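PDB 4JJJ: cellulose 1,4-beta-cellobiosidase from Thermobifida fusca, which probably hydrolyses cellulose to release cellobiose, this chain being the family 48 glycoside hydrolase part of a longer protein. Local coordinates for residues N154-G159 and R588-N593; V232-H237 and N328-Y333; E340-P343 and G348-D351; I449-V454 and V490-Y495; D550-P555 and P595-V600. The protein carries 1 engineered substitution. All coordinates share one frame; numbering follows the deposited sequence.

Contact 1. Residues N154-G159 and R588-N593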
# COMPACT_ATOMS: atom_id res chain seq x y z
N ASN A 154 -2.00 11.89 17.20
CA ASN A 154 -2.87 13.07 16.99
C ASN A 154 -2.08 14.32 16.75
O ASN A 154 -2.39 15.39 17.25
CB ASN A 154 -3.88 13.26 18.16
CG ASN A 154 -5.20 13.93 17.70
OD1 ASN A 154 -5.72 13.64 16.61
ND2 ASN A 154 -5.82 14.75 18.58
N VAL A 155 -1.03 14.20 15.94
CA VAL A 155 -0.23 15.36 15.66
C VAL A 155 -0.99 16.40 14.91
O VAL A 155 -0.75 17.61 15.14
CB VAL A 155 1.09 15.00 15.02
CG1 VAL A 155 0.89 14.61 13.62
CG2 VAL A 155 2.03 16.11 15.26
N TYR A 156 -1.97 16.00 14.13
CA TYR A 156 -2.78 16.95 13.37
C TYR A 156 -3.99 17.52 14.15
O TYR A 156 -4.60 18.49 13.70
CB TYR A 156 -3.30 16.34 12.00
CG TYR A 156 -2.26 16.27 10.93
CD1 TYR A 156 -1.41 15.15 10.80
CD2 TYR A 156 -2.06 17.33 10.04
CE1 TYR A 156 -0.44 15.05 9.84
CE2 TYR A 156 -1.15 17.25 9.04
CZ TYR A 156 -0.31 16.12 8.92
OH TYR A 156 0.62 16.03 7.95
N GLY A 157 -4.37 16.88 15.24
CA GLY A 157 -5.45 17.39 16.10
C GLY A 157 -6.86 17.05 15.75
O GLY A 157 -7.84 17.70 16.23
N PHE A 158 -7.10 16.10 14.82
CA PHE A 158 -8.43 15.78 14.42
C PHE A 158 -9.24 15.01 15.40
O PHE A 158 -10.43 15.28 15.55
CB PHE A 158 -8.45 15.08 13.05
CG PHE A 158 -7.91 15.92 11.92
CD1 PHE A 158 -8.63 17.06 11.53
CD2 PHE A 158 -6.75 15.59 11.23
CE1 PHE A 158 -8.22 17.84 10.50
CE2 PHE A 158 -6.33 16.36 10.18
CZ PHE A 158 -7.05 17.52 9.83
N GLY A 159 -8.65 14.05 16.10
CA GLY A 159 -9.46 13.19 16.98
C GLY A 159 -10.51 12.37 16.32
O GLY A 159 -10.31 11.93 15.18
N ARG A 588 1.22 22.48 8.23
CA ARG A 588 1.80 21.47 9.16
C ARG A 588 2.88 22.15 10.08
O ARG A 588 4.00 21.70 10.21
CB ARG A 588 2.44 20.31 8.38
CG ARG A 588 1.45 19.56 7.50
CD ARG A 588 2.21 18.56 6.65
NE ARG A 588 1.41 17.77 5.71
CZ ARG A 588 0.98 18.24 4.53
NH1 ARG A 588 1.14 19.46 4.16
NH2 ARG A 588 0.35 17.43 3.67
N SER A 589 2.46 23.25 10.71
CA SER A 589 3.42 24.14 11.34
C SER A 589 4.07 23.53 12.56
O SER A 589 5.14 23.97 12.94
CB SER A 589 2.82 25.52 11.68
OG SER A 589 1.88 25.42 12.68
N PHE A 590 3.46 22.50 13.06
CA PHE A 590 4.06 21.69 14.13
C PHE A 590 5.46 21.14 13.76
O PHE A 590 6.23 20.74 14.62
CB PHE A 590 3.14 20.57 14.58
CG PHE A 590 2.61 19.70 13.46
CD1 PHE A 590 3.35 18.72 12.88
CD2 PHE A 590 1.34 19.93 12.97
CE1 PHE A 590 2.89 17.95 11.82
CE2 PHE A 590 0.86 19.14 11.96
CZ PHE A 590 1.61 18.22 11.36
N TYR A 591 5.73 20.95 12.47
CA TYR A 591 7.00 20.49 12.01
C TYR A 591 8.14 21.34 12.45
O TYR A 591 9.22 20.86 12.59
CB TYR A 591 7.07 20.16 10.55
CG TYR A 591 6.87 18.74 10.14
CD1 TYR A 591 7.64 17.77 10.71
CD2 TYR A 591 6.05 18.41 9.09
CE1 TYR A 591 7.52 16.40 10.37
CE2 TYR A 591 5.91 17.05 8.72
CZ TYR A 591 6.73 16.09 9.31
OH TYR A 591 6.69 14.72 8.90
N LYS A 592 7.92 22.61 12.70
CA LYS A 592 9.01 23.47 13.14
C LYS A 592 9.47 23.12 14.53
O LYS A 592 10.59 23.54 14.90
CB LYS A 592 8.48 24.87 13.15
CG LYS A 592 8.20 25.43 11.76
CD LYS A 592 7.54 26.83 12.00
CE LYS A 592 7.19 27.52 10.71
NZ LYS A 592 6.32 28.76 10.97
N ASN A 593 8.74 22.30 15.27
CA ASN A 593 9.22 21.84 16.57
C ASN A 593 9.93 20.51 16.52
O ASN A 593 10.37 20.01 17.54
CB ASN A 593 8.04 21.79 17.54
CG ASN A 593 7.29 23.14 17.53
OD1 ASN A 593 7.96 24.21 17.60
ND2 ASN A 593 5.99 23.13 17.18
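Phe590 drives its ring edge into the face of Tyr156 in a T-shaped stack: CZ of Phe590 lies 3.7 Å above the tyrosine plane, toward the rim, and the two planes stand at 83°. From the other direction Val155 brings CG2 over a face of the Phe590 ring, a CH-pi contact 4.0 Å from the centroid, while the carbonyl O of Arg588 covers the opposite face. With chi1 of 52° the phenylalanine side chain leaves the 3-10 turn between its own backbone N and carbonyl carbon, and that brings the ring up to Val155 and Tyr156. Arg588, extended from CG to NE, points NE at Tyr156 OH, 2.9 Å away; at 128° this hydrogen bond is bent and weak. Asp43 ties both partners together, one carboxylate oxygen taking the Tyr156 hydroxyl and the other a salt bridge from Arg588 NH2; Arg588 NH1 is hydrogen-bonded to the carbonyl O of Phe584. Further out, Asp151 accepts from the backbone N of Val155 and of Tyr156, fixing the loop that follows strand 149-151. A leucine in place of Tyr156 would probably leave Arg588 NE and Asp43 without their shared hydroxyl and Phe590 without a ring face to press on. Aromatic packing thus joins a loop to a 3-10 turn far from it in sequence, with the buried Arg588 linked by the tyrosine hydroxyl and by a salt bridge to Asp43.

Contact 2. Residues V232-H237 and N328-Y333. With ZN (zinc ion), chain B; ZN (zinc ion), chain R.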
# COMPACT_ATOMS: atom_id res chain seq x y z
N VAL A 232 0.21 -13.36 5.40
CA VAL A 232 0.80 -13.66 6.73
C VAL A 232 0.05 -14.82 7.38
O VAL A 232 0.65 -15.77 7.92
CB VAL A 232 0.79 -12.44 7.68
CG1 VAL A 232 1.10 -12.88 9.11
CG2 VAL A 232 1.71 -11.40 7.12
N MET A 233 -1.29 -14.82 7.22
CA MET A 233 -2.07 -15.83 7.88
C MET A 233 -1.95 -17.16 7.16
O MET A 233 -2.10 -18.22 7.80
CB MET A 233 -3.49 -15.36 8.05
CG MET A 233 -3.65 -14.23 9.01
SD MET A 233 -2.84 -14.48 10.64
CE MET A 233 -3.50 -15.94 11.06
N PHE A 234 -1.70 -17.22 5.86
CA PHE A 234 -1.33 -18.49 5.22
C PHE A 234 -0.15 -19.12 5.94
O PHE A 234 -0.08 -20.28 6.33
CB PHE A 234 -0.97 -18.30 3.76
CG PHE A 234 -0.32 -19.47 3.16
CD1 PHE A 234 -1.05 -20.56 2.71
CD2 PHE A 234 1.02 -19.52 3.04
CE1 PHE A 234 -0.44 -21.67 2.16
CE2 PHE A 234 1.66 -20.58 2.50
CZ PHE A 234 0.93 -21.74 2.08
N TRP A 235 0.86 -18.30 6.21
CA TRP A 235 2.07 -18.77 6.89
C TRP A 235 1.83 -19.12 8.33
O TRP A 235 2.31 -20.18 8.78
CB TRP A 235 3.21 -17.74 6.76
CG TRP A 235 3.73 -17.76 5.34
CD1 TRP A 235 3.62 -16.75 4.38
CD2 TRP A 235 4.38 -18.86 4.70
NE1 TRP A 235 4.16 -17.22 3.17
CE2 TRP A 235 4.69 -18.48 3.37
CE3 TRP A 235 4.76 -20.13 5.13
CZ2 TRP A 235 5.35 -19.35 2.47
CZ3 TRP A 235 5.36 -20.97 4.26
CH2 TRP A 235 5.64 -20.58 2.89
N ALA A 236 1.05 -18.32 9.05
CA ALA A 236 0.72 -18.67 10.45
C ALA A 236 0.11 -20.08 10.44
O ALA A 236 0.45 -20.96 11.28
CB ALA A 236 -0.26 -17.69 11.05
N HIS A 237 -0.78 -20.37 9.48
CA HIS A 237 -1.44 -21.71 9.36
C HIS A 237 -0.39 -22.79 9.19
O HIS A 237 -0.38 -23.87 9.82
CB HIS A 237 -2.36 -21.80 8.12
CG HIS A 237 -2.83 -23.20 7.85
ND1 HIS A 237 -2.35 -23.94 6.82
CD2 HIS A 237 -3.66 -24.00 8.55
CE1 HIS A 237 -2.86 -25.16 6.89
NE2 HIS A 237 -3.63 -25.22 7.95
N ASN A 328 -0.37 -10.13 -5.37
CA ASN A 328 0.01 -11.05 -4.32
C ASN A 328 -0.49 -12.42 -4.68
O ASN A 328 -1.56 -12.84 -4.26
CB ASN A 328 -0.50 -10.60 -2.95
CG ASN A 328 0.22 -11.26 -1.83
OD1 ASN A 328 0.54 -12.45 -1.90
ND2 ASN A 328 0.54 -10.49 -0.78
N VAL A 329 0.38 -13.08 -5.45
CA VAL A 329 -0.04 -14.37 -5.97
C VAL A 329 -0.08 -15.41 -4.83
O VAL A 329 -0.77 -16.45 -4.98
CB VAL A 329 0.87 -14.80 -7.08
CG1 VAL A 329 0.67 -13.85 -8.27
CG2 VAL A 329 2.32 -15.03 -6.68
N LEU A 330 0.64 -15.17 -3.76
CA LEU A 330 0.61 -16.09 -2.61
C LEU A 330 -0.69 -15.95 -1.87
O LEU A 330 -1.35 -16.97 -1.62
CB LEU A 330 1.84 -15.78 -1.70
CG LEU A 330 2.17 -16.69 -0.52
CD1 LEU A 330 1.03 -16.72 0.50
CD2 LEU A 330 2.48 -18.11 -0.98
N ALA A 331 -1.13 -14.75 -1.58
CA ALA A 331 -2.45 -14.52 -1.02
C ALA A 331 -3.56 -15.10 -1.93
O ALA A 331 -4.53 -15.65 -1.40
CB ALA A 331 -2.67 -13.07 -0.72
N ALA A 332 -3.43 -14.90 -3.25
CA ALA A 332 -4.46 -15.40 -4.19
C ALA A 332 -4.53 -16.93 -4.21
O ALA A 332 -5.63 -17.51 -4.19
CB ALA A 332 -4.28 -14.82 -5.56
N TYR A 333 -3.35 -17.54 -4.12
CA TYR A 333 -3.27 -19.01 -4.03
C TYR A 333 -3.96 -19.40 -2.75
O TYR A 333 -4.77 -20.38 -2.75
CB TYR A 333 -1.77 -19.40 -3.96
CG TYR A 333 -1.61 -20.83 -3.45
CD1 TYR A 333 -1.85 -21.86 -4.30
CD2 TYR A 333 -1.14 -21.06 -2.21
CE1 TYR A 333 -1.63 -23.18 -3.85
CE2 TYR A 333 -1.02 -22.35 -1.74
CZ TYR A 333 -1.29 -23.35 -2.59
OH TYR A 333 -1.10 -24.68 -2.14
ZN ZN B . -4.84 -26.39 6.59
ZN ZN R . -5.17 -26.67 8.60
O HOH W 1 -4.54 -28.47 7.81
O HOH W 2 -4.64 -26.84 4.28
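Asn328 OD1 takes the backbone N of Ala331 at 2.9 Å, nearly straight at 174°, an N-cap that closes the first turn of helix 329-337. The donor stands well above the carbonyl plane. The amide's other end, ND2, reaches Gln231 OE1 on helix 223-242, so the cap is tied to the helix it packs against. Both helices probably belong to the (alpha/alpha)6 barrel of this family; their short segments pass 9.8 Å apart with 60° between directions. Leu330 carries most of the packing between them. Its CG is anti to the backbone N (chi1 -172°), which sends CD1 across to Phe234 CD2 at 3.8 Å and to Trp235 NE1 at 4.1 Å, the leucine lying about square to both side chains. Within helix 223-242 the two aromatics brace each other, Phe234 CE2 resting 3.7 Å above the centre of the Trp235 ring system. The indole N-H itself is bonded to Gln427 of helix 416-432, which also covers Leu330, so a third helix closes this buried side. One turn on, His237 turns NE2 to a zinc site shared with Glu340; two zinc positions are modelled there, too near each other for simultaneous occupancy to be likely. Beside Leu330, Phe234 CE1 meets CE2 of the obliquely crossing Tyr333 at 4.0 Å, lying near the plane of the tyrosine ring at its edge.

Contact 3. Residues E340-P343 and G348-D351. With ZN (zinc ion), chain R; ZN (zinc ion), chain B.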
# COMPACT_ATOMS: atom_id res chain seq x y z
N GLU A 340 -8.67 -23.45 4.88
CA GLU A 340 -8.56 -22.59 6.02
C GLU A 340 -8.58 -21.07 5.78
O GLU A 340 -8.71 -20.27 6.70
CB GLU A 340 -7.25 -22.95 6.70
CG GLU A 340 -7.37 -24.32 7.31
CD GLU A 340 -6.90 -25.51 6.44
OE1 GLU A 340 -6.57 -25.42 5.22
OE2 GLU A 340 -6.80 -26.57 7.09
N LEU A 341 -8.43 -20.70 4.51
CA LEU A 341 -8.42 -19.34 4.11
C LEU A 341 -9.44 -19.06 3.05
O LEU A 341 -9.68 -17.90 2.80
CB LEU A 341 -7.00 -18.94 3.63
CG LEU A 341 -6.12 -18.57 4.83
CD1 LEU A 341 -4.76 -18.33 4.27
CD2 LEU A 341 -6.53 -17.31 5.58
N GLN A 342 -10.08 -20.07 2.45
CA GLN A 342 -11.15 -19.83 1.46
C GLN A 342 -12.31 -19.03 2.04
O GLN A 342 -12.89 -19.38 3.08
CB GLN A 342 -11.64 -21.17 0.91
CG GLN A 342 -10.68 -21.84 -0.05
CD GLN A 342 -11.11 -23.25 -0.46
OE1 GLN A 342 -11.75 -23.97 0.33
NE2 GLN A 342 -10.80 -23.63 -1.64
N PRO A 343 -12.72 -17.96 1.37
CA PRO A 343 -13.81 -17.16 1.84
C PRO A 343 -15.11 -17.94 1.86
O PRO A 343 -15.37 -18.84 1.03
CB PRO A 343 -13.93 -16.04 0.83
CG PRO A 343 -12.55 -15.92 0.30
CD PRO A 343 -11.93 -17.27 0.39
N GLY A 348 -16.69 -16.11 -3.51
CA GLY A 348 -15.38 -15.60 -3.12
C GLY A 348 -14.24 -16.47 -3.63
O GLY A 348 -13.23 -15.96 -4.07
N VAL A 349 -14.37 -17.79 -3.47
CA VAL A 349 -13.33 -18.64 -3.86
C VAL A 349 -13.08 -18.58 -5.37
O VAL A 349 -11.92 -18.45 -5.88
CB VAL A 349 -13.65 -20.09 -3.40
CG1 VAL A 349 -12.65 -21.01 -4.02
CG2 VAL A 349 -13.43 -20.17 -1.93
N GLN A 350 -14.19 -18.63 -6.15
CA GLN A 350 -14.09 -18.54 -7.61
C GLN A 350 -13.41 -17.24 -8.04
O GLN A 350 -12.57 -17.24 -8.97
CB GLN A 350 -15.52 -18.58 -8.21
CG GLN A 350 -15.54 -18.61 -9.73
CD GLN A 350 -15.03 -19.91 -10.35
OE1 GLN A 350 -15.37 -21.03 -9.91
NE2 GLN A 350 -14.27 -19.77 -11.47
N ASP A 351 -13.78 -16.18 -7.40
CA ASP A 351 -13.23 -14.85 -7.77
C ASP A 351 -11.72 -14.88 -7.53
O ASP A 351 -10.93 -14.36 -8.36
CB ASP A 351 -13.96 -13.72 -7.06
CG ASP A 351 -15.30 -13.43 -7.60
OD1 ASP A 351 -15.70 -13.92 -8.68
OD2 ASP A 351 -16.03 -12.71 -6.91
ZN ZN R . -5.17 -26.67 8.60
ZN ZN B . -4.84 -26.39 6.59
O HOH W 1 -4.54 -28.47 7.81
O HOH W 2 -4.64 -26.84 4.28
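Val349 presses CG2 against the aliphatic base of Gln342, 3.5 Å from CB and 3.7 Å from CG, the closest fit between the loop 340-343 and the first turn of helix 348-365. The methyl also meets Pro343 CD at 4.0 Å. Valine CG1 is anti to the backbone N (chi1 171°), which leaves CG2 beside that N, on the loop side. The proline ring itself lies against bare backbone, Pro343 CB being 4.2 Å from Gly348 CA. This position favours glycine: a beta carbon on residue 348 would stand about 2.8 Å from Pro343 CB, a clash. Asp261 of helix 250-263 and Leu335 of helix 329-337 also touch Pro343, which is buried. The amide end of Gln342 is the looser part. The side chain runs out extended past the valine, and its NE2 comes no nearer than 4.0 Å to CG1 of Val349. That amide is held elsewhere, by the carbonyl of Ser336 near the end of the preceding helix. Two residues earlier in the loop, Glu340 offers its carboxylate to zinc together with His237; the metal is modelled in two closely spaced positions, so its exact bonding is doubtful. No hydrogen bond crosses between the two segments. The arrangement is that of a loop folded back on the first turn of the helix it leads into, between consecutive helices 329-337 and 348-365, probably both part of the (alpha/alpha)6 barrel.

Contact 4. Residues I449-V454 and V490-Y495. With FE (Fe (III) ion), chain M.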
# COMPACT_ATOMS: atom_id res chain seq x y z
N ILE A 449 20.19 -9.79 -9.35
CA ILE A 449 21.56 -10.15 -8.93
C ILE A 449 22.61 -9.27 -9.61
O ILE A 449 23.54 -8.76 -8.93
CB ILE A 449 21.79 -11.67 -9.13
CG1 ILE A 449 20.90 -12.44 -8.15
CG2 ILE A 449 23.28 -11.97 -8.94
CD1 ILE A 449 20.99 -13.94 -8.38
N GLN A 450 22.45 -9.08 -10.90
CA GLN A 450 23.39 -8.31 -11.76
C GLN A 450 23.50 -6.86 -11.34
O GLN A 450 24.43 -6.18 -11.74
CB GLN A 450 22.87 -8.32 -13.16
CG GLN A 450 23.07 -9.60 -13.92
CD GLN A 450 23.70 -10.76 -13.14
OE1 GLN A 450 23.02 -11.78 -12.88
NE2 GLN A 450 25.04 -10.67 -12.86
N HIS A 451 22.51 -6.36 -10.59
CA HIS A 451 22.49 -4.99 -10.08
C HIS A 451 22.59 -4.88 -8.59
O HIS A 451 22.29 -3.82 -8.05
CB HIS A 451 21.21 -4.28 -10.64
CG HIS A 451 21.23 -4.20 -12.12
ND1 HIS A 451 20.75 -5.20 -12.95
CD2 HIS A 451 21.77 -3.27 -12.95
CE1 HIS A 451 21.04 -4.93 -14.19
NE2 HIS A 451 21.64 -3.76 -14.22
N THR A 452 23.07 -5.92 -7.95
CA THR A 452 23.28 -5.96 -6.51
C THR A 452 24.75 -6.15 -6.20
O THR A 452 25.41 -7.00 -6.85
CB THR A 452 22.43 -7.13 -5.91
OG1 THR A 452 21.04 -6.88 -6.14
CG2 THR A 452 22.61 -7.22 -4.43
N ASP A 453 25.25 -5.43 -5.20
CA ASP A 453 26.65 -5.56 -4.74
C ASP A 453 26.69 -5.80 -3.29
O ASP A 453 26.31 -4.93 -2.53
CB ASP A 453 27.44 -4.31 -5.09
CG ASP A 453 28.95 -4.43 -4.72
OD1 ASP A 453 29.39 -5.44 -4.15
OD2 ASP A 453 29.57 -3.38 -5.04
N VAL A 454 27.03 -7.05 -2.88
CA VAL A 454 26.95 -7.38 -1.47
C VAL A 454 28.23 -6.92 -0.73
O VAL A 454 28.33 -7.08 0.43
CB VAL A 454 26.65 -8.91 -1.21
CG1 VAL A 454 25.42 -9.30 -1.98
CG2 VAL A 454 27.80 -9.81 -1.72
N VAL A 490 13.87 -1.46 -18.95
CA VAL A 490 14.14 -0.82 -17.71
C VAL A 490 15.68 -0.71 -17.53
O VAL A 490 16.47 -1.67 -17.82
CB VAL A 490 13.51 -1.61 -16.53
CG1 VAL A 490 14.13 -2.99 -16.33
CG2 VAL A 490 13.73 -0.87 -15.24
N GLN A 491 16.09 0.41 -16.90
CA GLN A 491 17.48 0.59 -16.48
C GLN A 491 17.46 1.10 -15.00
O GLN A 491 16.52 1.83 -14.58
CB GLN A 491 18.31 1.47 -17.48
CG GLN A 491 17.77 2.84 -17.60
CD GLN A 491 18.57 3.70 -18.57
OE1 GLN A 491 19.78 3.62 -18.61
NE2 GLN A 491 17.86 4.66 -19.13
N VAL A 492 18.45 0.63 -14.27
CA VAL A 492 18.66 1.04 -12.88
C VAL A 492 19.49 2.32 -12.96
O VAL A 492 20.62 2.27 -13.52
CB VAL A 492 19.37 -0.05 -12.06
CG1 VAL A 492 19.62 0.42 -10.63
CG2 VAL A 492 18.52 -1.33 -12.12
N VAL A 493 18.98 3.39 -12.38
CA VAL A 493 19.68 4.68 -12.40
C VAL A 493 20.17 5.17 -11.04
O VAL A 493 20.79 6.25 -10.95
CB VAL A 493 18.83 5.77 -13.10
CG1 VAL A 493 18.60 5.33 -14.57
CG2 VAL A 493 17.54 6.01 -12.42
N SER A 494 19.79 4.51 -9.94
CA SER A 494 20.37 4.82 -8.61
C SER A 494 20.32 3.58 -7.77
O SER A 494 19.53 2.65 -8.06
CB SER A 494 19.71 5.94 -7.94
OG SER A 494 18.51 5.63 -7.36
N TYR A 495 21.18 3.59 -6.77
CA TYR A 495 21.38 2.51 -5.79
C TYR A 495 21.28 3.08 -4.40
O TYR A 495 21.37 4.27 -4.21
CB TYR A 495 22.74 1.78 -6.02
CG TYR A 495 22.83 1.19 -7.39
CD1 TYR A 495 22.55 -0.15 -7.63
CD2 TYR A 495 23.21 1.99 -8.51
CE1 TYR A 495 22.64 -0.69 -8.91
CE2 TYR A 495 23.28 1.44 -9.80
CZ TYR A 495 22.99 0.07 -9.96
OH TYR A 495 23.06 -0.53 -11.20
FE FE M . 22.59 -3.14 -16.15
O HOH W 3 24.18 -2.91 -15.02
O HOH W 4 23.75 -4.72 -16.63
O HOH W 5 20.89 -3.73 -17.12
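His451 lies with one imidazole face under Val492, whose CG2 sits 4.2 Å from the ring centroid in a CH-pi contact, nearest to CG and CD2. The valine belongs to a two-stranded antiparallel sheet, 465-473 with 488-496, laid beside the end of helix 435-450 at the protein surface. A classic beta bulge interrupts that sheet just beyond, where Val493 and Ser494 both face Asp468. Tyr495 comes from further along the strand; its OH reaches the imidazole edge in plane, 3.5 Å from His451 CD2, a contact without a hydrogen bond. Val492 CG1 lies over a face of the tyrosine ring, so one valine touches both aromatic groups, each with a different methyl. The imidazole is held from two ends. Trp447 O, one turn back, hydrogen-bonds to ND1, while NE2 binds an iron(III) ion at 2.2 Å that carries three waters. Chi1 of -63° sets the ring beside its own backbone N, within reach of that helical carbonyl, and Trp447 adds its own ring against the histidine. The backbone joins the contact too: His451 O sits in the plane of the Tyr495 ring at its edge, 3.3 Å from CE1.

Contact 5. Residues D550-P555 and P595-V600. With CA (calcium ion), chain F.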
# COMPACT_ATOMS: atom_id res chain seq x y z
N ASP A 550 13.23 20.19 -0.46
CA ASP A 550 13.02 21.46 -1.09
C ASP A 550 11.58 21.74 -1.41
O ASP A 550 11.18 22.91 -1.62
CB ASP A 550 13.85 21.55 -2.36
CG ASP A 550 13.49 20.50 -3.30
OD1 ASP A 550 13.85 19.33 -3.02
OD2 ASP A 550 12.82 20.75 -4.31
N ARG A 551 10.69 20.76 -1.43
CA ARG A 551 9.28 21.11 -1.69
C ARG A 551 8.47 21.54 -0.46
O ARG A 551 7.32 21.92 -0.58
CB ARG A 551 8.59 19.88 -2.32
CG ARG A 551 9.28 19.44 -3.57
CD ARG A 551 8.79 18.14 -4.23
NE ARG A 551 7.42 18.34 -4.71
CZ ARG A 551 6.78 17.53 -5.58
NH1 ARG A 551 7.32 16.36 -5.94
NH2 ARG A 551 5.57 17.84 -5.97
N LEU A 552 9.08 21.51 0.70
CA LEU A 552 8.30 21.75 1.87
C LEU A 552 7.80 23.20 1.99
O LEU A 552 6.78 23.45 2.58
CB LEU A 552 9.06 21.23 3.07
CG LEU A 552 10.15 21.91 3.76
CD1 LEU A 552 9.58 23.07 4.55
CD2 LEU A 552 10.83 20.89 4.68
N ASP A 553 8.49 24.13 1.33
CA ASP A 553 8.20 25.53 1.35
C ASP A 553 7.68 26.08 0.06
O ASP A 553 7.69 27.34 -0.10
CB ASP A 553 9.46 26.33 1.82
CG ASP A 553 10.69 26.04 0.98
OD1 ASP A 553 10.53 25.42 -0.12
OD2 ASP A 553 11.89 26.35 1.43
N ASP A 554 7.15 25.22 -0.81
CA ASP A 554 6.74 25.63 -2.16
C ASP A 554 5.24 25.89 -2.21
O ASP A 554 4.39 25.01 -2.07
CB ASP A 554 7.10 24.55 -3.13
CG ASP A 554 8.58 24.45 -3.41
OD1 ASP A 554 9.39 25.29 -2.95
OD2 ASP A 554 8.95 23.46 -4.10
N PRO A 555 4.85 27.12 -2.50
CA PRO A 555 3.43 27.40 -2.83
C PRO A 555 3.09 26.98 -4.27
O PRO A 555 4.00 26.70 -5.04
CB PRO A 555 3.34 28.91 -2.64
CG PRO A 555 4.67 29.32 -3.10
CD PRO A 555 5.71 28.31 -2.58
N PRO A 595 12.70 17.61 16.11
CA PRO A 595 14.14 17.69 16.30
C PRO A 595 14.99 17.77 15.06
O PRO A 595 16.10 18.27 15.14
CB PRO A 595 14.46 16.48 17.13
CG PRO A 595 13.33 15.56 16.93
CD PRO A 595 12.10 16.41 16.67
N LEU A 596 14.47 17.28 13.90
CA LEU A 596 15.28 17.37 12.66
C LEU A 596 15.15 18.73 11.99
O LEU A 596 15.86 19.01 11.03
CB LEU A 596 14.83 16.20 11.76
CG LEU A 596 15.69 16.02 10.51
CD1 LEU A 596 17.02 15.47 10.88
CD2 LEU A 596 15.02 14.99 9.60
N TRP A 597 14.15 19.48 12.37
CA TRP A 597 13.80 20.70 11.66
C TRP A 597 14.99 21.66 11.51
O TRP A 597 15.28 22.15 10.40
CB TRP A 597 12.56 21.40 12.18
CG TRP A 597 12.32 22.65 11.49
CD1 TRP A 597 12.54 23.89 11.99
CD2 TRP A 597 11.88 22.85 10.16
NE1 TRP A 597 12.21 24.85 11.10
CE2 TRP A 597 11.87 24.25 9.93
CE3 TRP A 597 11.52 22.00 9.11
CZ2 TRP A 597 11.53 24.85 8.73
CZ3 TRP A 597 11.16 22.61 7.87
CH2 TRP A 597 11.19 23.99 7.70
N PRO A 598 15.72 21.93 12.62
CA PRO A 598 16.79 22.90 12.42
C PRO A 598 17.81 22.53 11.34
O PRO A 598 18.31 23.36 10.60
CB PRO A 598 17.44 23.01 13.81
CG PRO A 598 16.34 22.69 14.74
CD PRO A 598 15.63 21.53 14.03
N GLN A 599 18.19 21.23 11.31
CA GLN A 599 19.10 20.78 10.27
C GLN A 599 18.50 20.90 8.84
O GLN A 599 19.22 21.24 7.85
CB GLN A 599 19.47 19.35 10.45
CG GLN A 599 20.48 19.09 11.50
CD GLN A 599 20.55 17.58 11.88
OE1 GLN A 599 19.88 17.11 12.81
NE2 GLN A 599 21.30 16.85 11.09
N VAL A 600 17.20 20.60 8.70
CA VAL A 600 16.51 20.76 7.40
C VAL A 600 16.55 22.24 6.98
O VAL A 600 16.96 22.59 5.83
CB VAL A 600 15.12 20.16 7.39
CG1 VAL A 600 14.34 20.54 6.15
CG2 VAL A 600 15.22 18.61 7.65
CA CA F . 11.42 25.05 -1.93
O HOH W 6 13.25 25.18 -0.67
O HOH W 7 12.39 24.69 -3.75
O HOH W 8 11.62 27.37 -2.07
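The backbone of 550-555 curls round a calcium ion and offers Leu552 to Trp597 and Val600 on the opening turn of helix 597-604, where Val600 N is bonded to Leu596 O. Leu552, modelled in two conformers, has both methyls at work in the one described. CD2 touches Trp597 CZ3 at 3.6 Å and Val600 CG1 at 3.8 Å; CD1 meets Trp597 CH2 at 3.7 Å. The leucine thus comes at the edge of the six-membered ring, near its plane, and also touches Val600, one turn further along the same helix. Trp597 has its CG anti to the backbone N (chi1 176°), carrying this outer edge across to the loop. All three residues are buried and no hydrogen bond passes between the segments, although the Leu552 backbone is bonded to Leu585, which also packs on Trp597. The polar groups gather round the metal instead. Calcium takes the carbonyl O of Asp550 at 2.2 Å, OD1 of Asp553, OD1 of Asp554 and three waters. One of these waters donates to Asp553 OD2 at 2.8 Å. The cation probably offsets the repulsion of the two coordinating carboxylates. Arg551 points elsewhere, to a salt bridge with Asp408, itself a ligand of another calcium. Asp550, Asp553 and Asp554 make this a calcium-binding loop, the ion having six ligands, with one buried leucine set against a neighbouring helix.

Contacts 2 and 3 share the barrel region: helices 329-337 and 348-365 follow each other, and His237 of one contact and Glu340 of the other serve the same zinc site. Contacts 2 and 5 are buried, contacts 1 and 3 partly so, and contact 4 lies at the surface. Across the chain's centre, contacts 1 and 5 lie in loop regions and touch where Tyr591 O packs on Trp597 CB at 3.4 Å; along the chain their segments alternate. Contact 1 alone has a hydrogen bond between its segments, though a weak one; contact 5 keeps its polar groups for calcium. Contact 4 stands apart, about 15 Å from contact 5 between nearest atoms, its iron-bound histidine itself forming the packing.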